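PDB 5K3H: acyl-coenzyme A oxidase acox-1.1 from Caenorhabditis elegans, which catalyses the FAD-dependent desaturation of acyl-CoAs to (2E)-enoyl-CoAs, reducing oxygen to hydrogen peroxide, in the first step of peroxisomal beta-oxidation. Local coordinates for residues M440-A445 with I522-S527. Numbering follows the deposited sequence.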
loop_
_atom_site.group_PDB
_atom_site.type_symbol
_atom_site.label_atom_id
_atom_site.label_comp_id
_atom_site.label_asym_id
_atom_site.label_seq_id
_atom_site.Cartn_x
_atom_site.Cartn_y
_atom_site.Cartn_z
ATOM N N MET B 440 3.157 14.677 13.914
ATOM C CA MET B 440 2.408 15.785 13.338
ATOM C C MET B 440 1.006 15.867 13.941
ATOM O O MET B 440 0.530 16.969 14.263
ATOM C CB MET B 440 2.335 15.683 11.815
ATOM C CG MET B 440 3.661 15.820 11.095
ATOM S SD MET B 440 3.493 15.681 9.291
ATOM C CE MET B 440 3.504 13.920 8.934
ATOM N N LEU B 441 0.333 14.719 14.123
ATOM C CA LEU B 441 -1.019 14.772 14.674
ATOM C C LEU B 441 -1.011 15.162 16.141
ATOM O O LEU B 441 -1.873 15.930 16.583
ATOM C CB LEU B 441 -1.747 13.437 14.519
ATOM C CG LEU B 441 -2.225 13.087 13.127
ATOM C CD1 LEU B 441 -2.738 11.667 13.157
ATOM C CD2 LEU B 441 -3.283 14.073 12.637
ATOM N N LEU B 442 -0.048 14.660 16.915
ATOM C CA LEU B 442 -0.027 15.004 18.334
ATOM C C LEU B 442 0.436 16.456 18.563
ATOM O O LEU B 442 0.095 17.052 19.593
ATOM C CB LEU B 442 0.812 13.949 19.081
ATOM C CG LEU B 442 0.121 12.582 19.354
ATOM C CD1 LEU B 442 1.065 11.539 19.912
ATOM C CD2 LEU B 442 -1.026 12.725 20.330
ATOM N N GLN B 443 1.148 17.057 17.608
ATOM C CA GLN B 443 1.389 18.494 17.667
ATOM C C GLN B 443 0.091 19.296 17.506
ATOM O O GLN B 443 -0.123 20.294 18.207
ATOM C CB GLN B 443 2.385 18.876 16.588
ATOM C CG GLN B 443 2.628 20.355 16.447
ATOM C CD GLN B 443 3.817 20.601 15.567
ATOM O OE1 GLN B 443 3.816 21.509 14.726
ATOM N NE2 GLN B 443 4.843 19.762 15.726
ATOM N N LEU B 444 -0.781 18.898 16.572
ATOM C CA LEU B 444 -2.114 19.496 16.513
ATOM C C LEU B 444 -2.908 19.189 17.779
ATOM O O LEU B 444 -3.668 20.034 18.268
ATOM C CB LEU B 444 -2.857 19.006 15.261
ATOM C CG LEU B 444 -4.345 19.341 15.050
ATOM C CD1 LEU B 444 -4.626 20.832 15.155
ATOM C CD2 LEU B 444 -4.793 18.818 13.687
ATOM N N ALA B 445 -2.743 17.986 18.323
ATOM C CA ALA B 445 -3.465 17.620 19.541
ATOM C C ALA B 445 -3.166 18.575 20.687
ATOM O O ALA B 445 -4.072 18.938 21.442
ATOM C CB ALA B 445 -3.115 16.192 19.954
ATOM N N ILE B 522 2.413 10.859 31.165
ATOM C CA ILE B 522 1.786 9.545 31.127
ATOM C C ILE B 522 0.295 9.670 30.853
ATOM O O ILE B 522 -0.295 8.833 30.155
ATOM C CB ILE B 522 2.076 8.796 32.442
ATOM C CG1 ILE B 522 3.548 8.400 32.486
ATOM C CG2 ILE B 522 1.188 7.588 32.609
ATOM C CD1 ILE B 522 3.913 7.620 33.697
ATOM N N ALA B 523 -0.341 10.683 31.445
ATOM C CA ALA B 523 -1.729 10.976 31.127
ATOM C C ALA B 523 -1.888 11.280 29.642
ATOM O O ALA B 523 -2.855 10.837 29.009
ATOM C CB ALA B 523 -2.216 12.148 31.970
ATOM N N TRP B 524 -0.941 12.027 29.070
ATOM C CA TRP B 524 -0.973 12.298 27.640
ATOM C C TRP B 524 -0.850 11.010 26.842
ATOM O O TRP B 524 -1.643 10.753 25.929
ATOM C CB TRP B 524 0.145 13.255 27.265
ATOM C CG TRP B 524 0.131 13.606 25.825
ATOM C CD1 TRP B 524 0.813 12.973 24.822
ATOM C CD2 TRP B 524 -0.570 14.694 25.212
ATOM N NE1 TRP B 524 0.555 13.585 23.618
ATOM C CE2 TRP B 524 -0.284 14.650 23.831
ATOM C CE3 TRP B 524 -1.434 15.685 25.689
ATOM C CZ2 TRP B 524 -0.815 15.567 22.934
ATOM C CZ3 TRP B 524 -1.956 16.591 24.796
ATOM C CH2 TRP B 524 -1.646 16.531 23.440
ATOM N N ASN B 525 0.151 10.187 27.173
ATOM C CA ASN B 525 0.322 8.907 26.488
ATOM C C ASN B 525 -0.910 8.016 26.628
ATOM O O ASN B 525 -1.330 7.367 25.666
ATOM C CB ASN B 525 1.552 8.184 27.029
ATOM C CG ASN B 525 1.865 6.919 26.247
ATOM O OD1 ASN B 525 1.619 6.843 25.031
ATOM N ND2 ASN B 525 2.403 5.913 26.938
ATOM N N LYS B 526 -1.485 7.944 27.825
ATOM C CA LYS B 526 -2.644 7.086 28.007
ATOM C C LYS B 526 -3.857 7.579 27.238
ATOM O O LYS B 526 -4.808 6.811 27.083
ATOM C CB LYS B 526 -2.994 6.959 29.489
ATOM C CG LYS B 526 -2.066 6.068 30.289
ATOM C CD LYS B 526 -2.635 5.839 31.670
ATOM C CE LYS B 526 -1.773 4.869 32.459
ATOM N NZ LYS B 526 -2.372 4.560 33.808
ATOM N N SER B 527 -3.830 8.824 26.743
ATOM C CA SER B 527 -4.923 9.434 25.997
ATOM C C SER B 527 -4.630 9.601 24.515
ATOM O O SER B 527 -5.509 10.069 23.780
ATOM C CB SER B 527 -5.225 10.817 26.572
ATOM O OG SER B 527 -5.456 10.761 27.960
#
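Trp524 reaches from helix 520-553 to Leu442 and Ala445 of helix 437-456, a helix-helix contact within the all-helical C-terminal part of the acyl-CoA oxidase fold. The indole spans most of the gap: the closest CA atoms, those of Leu442 and Trp524, are 9.7 Å apart, and no hydrogen bond crosses between the segments. Trp524 extends its indole toward helix 437-456, benzo ring leading, because chi1 of -178° swings CG away from the backbone N. Leu442 reaches the other way and slides past the indole; its CD2 approaches the ring obliquely, 3.7 Å from Trp524 NE1. One turn further along, Ala445 meets the outer rim of the six-membered ring, its small side chain consistent with the indole's close approach to the helix backbone. The carbonyl carbon of Ala445 lies in the ring plane at the edge. Around this apolar seam, Arg446 makes a cation-pi contact with Trp524, and Phe510 of helix 489-515 meets the indole edge-to-face. Helices 437-456 and 520-553 also join where Leu441 O accepts a hydrogen bond from Ser535 OG, an ATP-binding residue, placing the contact beside the nucleotide site shared between the subunits. At the indole's far end, Trp524 CH2 stands 3.8 Å from Ala445 CB.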